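PDB 6TFX: ABC transporter substrate-binding protein from Rhizobium radiobacter, which binds the opine mannopinic acid as the solute-binding protein of an ABC transporter and probably delivers it for import into the cell. Local coordinates for residues V40-N48 with F474-L485. Numbering follows the deposited sequence.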
ATOM      1  N   VAL A  40       0.423  17.124  -7.551  1.00 14.34           N
ATOM      2  CA  VAL A  40      -0.341  17.542  -6.350  1.00 14.25           C
ATOM      3  C   VAL A  40       0.012  16.586  -5.222  1.00 17.28           C
ATOM      4  O   VAL A  40       0.645  15.558  -5.466  1.00 18.00           O
ATOM      5  CB  VAL A  40      -1.874  17.580  -6.637  1.00 17.68           C
ATOM      6  CG1 VAL A  40      -2.203  18.589  -7.732  1.00 17.63           C
ATOM      7  CG2 VAL A  40      -2.410  16.196  -7.041  1.00 16.95           C
ATOM      8  N   ARG A  41      -0.418  16.880  -3.980  1.00 14.64           N
ATOM      9  CA  ARG A  41      -0.050  15.932  -2.950  1.00 15.00           C
ATOM     10  C   ARG A  41      -1.112  15.881  -1.899  1.00 17.59           C
ATOM     11  O   ARG A  41      -1.853  16.841  -1.731  1.00 16.35           O
ATOM     12  CB  ARG A  41       1.276  16.365  -2.286  1.00 15.27           C
ATOM     13  CG  ARG A  41       1.162  17.695  -1.493  1.00 15.47           C
ATOM     14  CD  ARG A  41       2.399  17.861  -0.646  1.00 19.90           C
ATOM     15  NE  ARG A  41       2.368  19.058   0.186  1.00 20.05           N
ATOM     16  CZ  ARG A  41       3.353  19.382   1.012  1.00 27.30           C
ATOM     17  NH1 ARG A  41       4.421  18.592   1.126  1.00 20.94           N
ATOM     18  NH2 ARG A  41       3.281  20.495   1.734  1.00 24.14           N
ATOM     19  N   PHE A  42      -1.144  14.797  -1.151  1.00 15.89           N
ATOM     20  CA  PHE A  42      -1.978  14.729   0.040  1.00 14.57           C
ATOM     21  C   PHE A  42      -1.348  15.748   1.024  1.00 16.84           C
ATOM     22  O   PHE A  42      -0.127  15.952   1.018  1.00 18.22           O
ATOM     23  CB  PHE A  42      -1.820  13.347   0.678  1.00 16.32           C
ATOM     24  CG  PHE A  42      -2.639  12.323  -0.059  1.00 17.20           C
ATOM     25  CD1 PHE A  42      -2.138  11.697  -1.199  1.00 19.88           C
ATOM     26  CD2 PHE A  42      -3.875  11.930   0.424  1.00 19.35           C
ATOM     27  CE1 PHE A  42      -2.915  10.756  -1.895  1.00 20.11           C
ATOM     28  CE2 PHE A  42      -4.645  10.981  -0.263  1.00 20.65           C
ATOM     29  CZ  PHE A  42      -4.171  10.427  -1.431  1.00 17.30           C
ATOM     30  N   ALA A  43      -2.161  16.376   1.884  1.00 15.17           N
ATOM     31  CA  ALA A  43      -1.576  17.258   2.884  1.00 16.83           C
ATOM     32  C   ALA A  43      -0.702  16.398   3.787  1.00 18.14           C
ATOM     33  O   ALA A  43      -1.122  15.294   4.171  1.00 17.53           O
ATOM     34  CB  ALA A  43      -2.682  17.880   3.732  1.00 17.92           C
ATOM     35  N   PRO A  44       0.491  16.886   4.171  1.00 16.62           N
ATOM     36  CA  PRO A  44       1.323  16.111   5.110  1.00 16.34           C
ATOM     37  C   PRO A  44       0.510  15.755   6.363  1.00 17.96           C
ATOM     38  O   PRO A  44      -0.158  16.623   6.965  1.00 16.80           O
ATOM     39  CB  PRO A  44       2.471  17.067   5.429  1.00 18.67           C
ATOM     40  CG  PRO A  44       2.594  17.914   4.162  1.00 21.87           C
ATOM     41  CD  PRO A  44       1.147  18.144   3.766  1.00 18.27           C
ATOM     42  N   GLY A  45       0.535  14.472   6.707  1.00 16.03           N
ATOM     43  CA  GLY A  45      -0.210  13.958   7.850  1.00 17.09           C
ATOM     44  C   GLY A  45      -1.626  13.505   7.552  1.00 18.26           C
ATOM     45  O   GLY A  45      -2.330  13.053   8.460  1.00 16.34           O
ATOM     46  N   SER A  46      -2.054  13.583   6.282  1.00 15.89           N
ATOM     47  CA  SER A  46      -3.366  13.097   5.865  1.00 16.84           C
ATOM     48  C   SER A  46      -3.248  12.009   4.795  1.00 17.78           C
ATOM     49  O   SER A  46      -2.383  12.096   3.906  1.00 16.60           O
ATOM     50  CB  SER A  46      -4.231  14.222   5.310  1.00 18.91           C
ATOM     51  OG  SER A  46      -5.510  13.722   4.927  1.00 21.22           O
ATOM     52  N   ALA A  47      -4.143  10.995   4.877  1.00 15.82           N
ATOM     53  CA  ALA A  47      -4.243   9.953   3.856  1.00 16.41           C
ATOM     54  C   ALA A  47      -5.573  10.151   3.130  1.00 18.82           C
ATOM     55  O   ALA A  47      -5.982   9.266   2.384  1.00 18.10           O
ATOM     56  CB  ALA A  47      -4.214   8.564   4.488  1.00 17.11           C
ATOM     57  N   ASN A  48      -6.258  11.285   3.371  1.00 16.71           N
ATOM     58  CA  ASN A  48      -7.557  11.502   2.741  1.00 18.09           C
ATOM     59  C   ASN A  48      -7.413  12.330   1.463  1.00 17.64           C
ATOM     60  O   ASN A  48      -6.864  13.442   1.530  1.00 17.48           O
ATOM     61  CB  ASN A  48      -8.521  12.203   3.708  1.00 19.06           C
ATOM     62  CG  ASN A  48      -9.969  12.081   3.291  1.00 32.65           C
ATOM     63  OD1 ASN A  48     -10.312  12.232   2.116  1.00 22.35           O
ATOM     64  ND2 ASN A  48     -10.854  11.792   4.241  1.00 30.58           N
ATOM     65  N   PHE A 474       3.353  18.575  11.937  1.00 16.50           N
ATOM     66  CA  PHE A 474       1.913  18.480  11.632  1.00 16.14           C
ATOM     67  C   PHE A 474       1.374  17.266  12.401  1.00 20.35           C
ATOM     68  O   PHE A 474       2.148  16.472  12.933  1.00 19.91           O
ATOM     69  CB  PHE A 474       1.691  18.258  10.118  1.00 16.71           C
ATOM     70  CG  PHE A 474       2.593  17.215   9.498  1.00 16.88           C
ATOM     71  CD1 PHE A 474       2.279  15.861   9.573  1.00 19.19           C
ATOM     72  CD2 PHE A 474       3.783  17.586   8.874  1.00 17.39           C
ATOM     73  CE1 PHE A 474       3.140  14.891   9.033  1.00 17.30           C
ATOM     74  CE2 PHE A 474       4.646  16.618   8.346  1.00 19.42           C
ATOM     75  CZ  PHE A 474       4.314  15.281   8.426  1.00 18.42           C
ATOM     76  N   GLU A 475       0.071  17.097  12.409  1.00 18.91           N
ATOM     77  CA  GLU A 475      -0.526  15.948  13.077  1.00 18.82           C
ATOM     78  C   GLU A 475      -0.436  14.739  12.123  1.00 20.44           C
ATOM     79  O   GLU A 475      -0.930  14.793  10.988  1.00 19.16           O
ATOM     80  CB  GLU A 475      -1.982  16.263  13.415  1.00 21.26           C
ATOM     81  CG  GLU A 475      -2.730  15.077  13.986  1.00 29.54           C
ATOM     82  CD  GLU A 475      -4.231  15.284  14.018  1.00 46.01           C
ATOM     83  OE1 GLU A 475      -4.771  16.031  13.168  1.00 39.99           O
ATOM     84  OE2 GLU A 475      -4.874  14.669  14.893  1.00 35.89           O
ATOM     85  N   LEU A 476       0.192  13.663  12.584  1.00 19.32           N
ATOM     86  CA  LEU A 476       0.304  12.477  11.745  1.00 18.84           C
ATOM     87  C   LEU A 476      -0.964  11.640  11.932  1.00 23.37           C
ATOM     88  O   LEU A 476      -1.026  10.824  12.855  1.00 24.66           O
ATOM     89  CB  LEU A 476       1.582  11.679  12.070  1.00 19.01           C
ATOM     90  CG  LEU A 476       1.811  10.355  11.292  1.00 22.84           C
ATOM     91  CD1 LEU A 476       1.712  10.543   9.733  1.00 22.58           C
ATOM     92  CD2 LEU A 476       3.147   9.751  11.675  1.00 22.62           C
ATOM     93  N   LYS A 477      -1.999  11.909  11.126  1.00 19.38           N
ATOM     94  CA  LYS A 477      -3.228  11.120  11.213  1.00 19.53           C
ATOM     95  C   LYS A 477      -3.104   9.934  10.253  1.00 20.53           C
ATOM     96  O   LYS A 477      -3.545   8.819  10.559  1.00 18.55           O
ATOM     97  CB  LYS A 477      -4.440  11.967  10.802  1.00 22.13           C
ATOM     98  CG  LYS A 477      -5.786  11.323  11.140  1.00 43.58           C
ATOM     99  CD  LYS A 477      -6.954  12.240  10.782  1.00 54.20           C
ATOM    100  CE  LYS A 477      -8.291  11.645  11.152  1.00 67.59           C
ATOM    101  NZ  LYS A 477      -8.878  10.852  10.036  1.00 78.73           N
ATOM    102  N   GLY A 478      -2.561  10.210   9.072  1.00 16.35           N
ATOM    103  CA  GLY A 478      -2.440   9.183   8.050  1.00 15.51           C
ATOM    104  C   GLY A 478      -1.401   9.529   7.007  1.00 17.21           C
ATOM    105  O   GLY A 478      -0.989  10.688   6.887  1.00 16.24           O
ATOM    106  N   SER A 479      -0.988   8.516   6.245  1.00 16.05           N
ATOM    107  CA  SER A 479      -0.049   8.678   5.143  1.00 16.68           C
ATOM    108  C   SER A 479      -0.441   7.520   4.256  1.00 21.17           C
ATOM    109  O   SER A 479      -0.675   6.428   4.772  1.00 20.53           O
ATOM    110  CB  SER A 479       1.388   8.487   5.629  1.00 19.37           C
ATOM    111  OG  SER A 479       2.358   8.843   4.659  1.00 32.02           O
ATOM    112  N   MET A 480      -0.541   7.724   2.942  1.00 17.94           N
ATOM    113  CA  MET A 480      -0.992   6.627   2.088  1.00 17.47           C
ATOM    114  C   MET A 480      -0.200   5.291   2.282  1.00 19.92           C
ATOM    115  O   MET A 480      -0.858   4.234   2.282  1.00 19.75           O
ATOM    116  CB  MET A 480      -1.092   7.038   0.629  1.00 19.97           C
ATOM    117  CG  MET A 480      -2.438   7.685   0.287  1.00 22.07           C
ATOM    118  SD  MET A 480      -3.971   6.775   0.702  1.00 24.11           S
ATOM    119  CE  MET A 480      -3.615   5.130  -0.041  1.00 20.68           C
ATOM    120  N   PRO A 481       1.129   5.279   2.550  1.00 17.17           N
ATOM    121  CA  PRO A 481       1.807   3.998   2.822  1.00 17.95           C
ATOM    122  C   PRO A 481       1.580   3.445   4.255  1.00 21.33           C
ATOM    123  O   PRO A 481       2.112   2.379   4.566  1.00 21.26           O
ATOM    124  CB  PRO A 481       3.293   4.351   2.664  1.00 20.07           C
ATOM    125  CG  PRO A 481       3.338   5.678   2.006  1.00 24.06           C
ATOM    126  CD  PRO A 481       2.116   6.373   2.496  1.00 20.49           C
ATOM    127  N   SER A 482       0.838   4.170   5.136  1.00 16.68           N
ATOM    128  CA  SER A 482       0.588   3.812   6.551  1.00 15.84           C
ATOM    129  C   SER A 482       1.883   3.889   7.382  1.00 19.21           C
ATOM    130  O   SER A 482       2.050   3.166   8.386  1.00 18.74           O
ATOM    131  CB  SER A 482      -0.077   2.438   6.690  1.00 18.02           C
ATOM    132  OG  SER A 482      -1.271   2.366   5.923  1.00 22.35           O
ATOM    133  N   ALA A 483       2.795   4.798   6.970  1.00 17.98           N
ATOM    134  CA  ALA A 483       4.094   4.987   7.607  1.00 18.16           C
ATOM    135  C   ALA A 483       4.345   6.476   7.801  1.00 20.86           C
ATOM    136  O   ALA A 483       3.770   7.296   7.079  1.00 19.16           O
ATOM    137  CB  ALA A 483       5.189   4.396   6.736  1.00 19.29           C
ATOM    138  N   PRO A 484       5.225   6.854   8.737  1.00 17.98           N
ATOM    139  CA  PRO A 484       5.510   8.289   8.925  1.00 17.63           C
ATOM    140  C   PRO A 484       5.994   8.976   7.651  1.00 20.90           C
ATOM    141  O   PRO A 484       6.696   8.386   6.829  1.00 19.99           O
ATOM    142  CB  PRO A 484       6.633   8.291   9.963  1.00 19.56           C
ATOM    143  CG  PRO A 484       6.477   7.000  10.712  1.00 23.25           C
ATOM    144  CD  PRO A 484       6.014   6.020   9.663  1.00 19.67           C
ATOM    145  N   LEU A 485       5.629  10.252   7.523  1.00 17.27           N
ATOM    146  CA  LEU A 485       6.069  11.085   6.420  1.00 16.34           C
ATOM    147  C   LEU A 485       7.070  12.072   7.012  1.00 19.96           C
ATOM    148  O   LEU A 485       6.714  12.890   7.875  1.00 18.02           O
ATOM    149  CB  LEU A 485       4.892  11.846   5.768  1.00 16.73           C
ATOM    150  CG  LEU A 485       5.263  12.743   4.586  1.00 21.10           C
ATOM    151  CD1 LEU A 485       5.644  11.913   3.350  1.00 22.15           C
ATOM    152  CD2 LEU A 485       4.135  13.701   4.261  1.00 22.05           C
TER
HETATM  153  O   HOH W   1      -2.242  16.724   9.038  1.00 29.20           O
HETATM  154  O   HOH W   2       1.193  11.989   5.661  1.00 22.60           O
HETATM  155  O   HOH W   3      -0.759  10.498   2.217  1.00 28.46           O
HETATM  156  O   HOH W   4      -9.787  12.045   7.106  1.00 43.86           O
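Gly45 O takes two backbone N-H groups from the loop 474-485. Lys477 N reaches Gly45 O at 2.9 Å in the carbonyl plane, on a lone pair, while Gly478 N makes the straighter bond (158°) from above that plane. Gly45 CA adds a C-H...O contact to Glu475 O at 3.3 Å, and Gly45 N lies oblique to the Phe474 ring, 3.5 Å from CE1. Beside it, Pro44 CB lies over one face of Phe474, 3.8 Å from the ring centroid, a CH-pi contact. A chi1 of 45° sets Phe474 CG between its backbone N and carbonyl carbon, which brings the ring to Pro44. Leu485 CD2 meets the same proline, 3.9 Å from Pro44 CB. At the other end Met480, bent at chi2 and chi3, lays CG over a face of Phe42, 3.7 Å from CZ, with SD oblique to the ring in a Met-aromatic contact.

Three waters bridge the backbones: Pro44 O to Glu475 O, Gly45 N to Gly478 O, and Ser46 O to Met480 N. A type II turn from Ala43 to Ser46 presents Gly45; Ser46 OG then accepts from Asn48 N, an ST turn continuing the chain.

The Met480 side chain is about 8 Å from the bound mannopinic acid, but the contact is structural packing: it ties the loop following strand 40-41 to the loop after strand 470-471, which lies against strand 240-255 through Leu476 and Pro484 and helix 26-35 through Pro481 and Leu485.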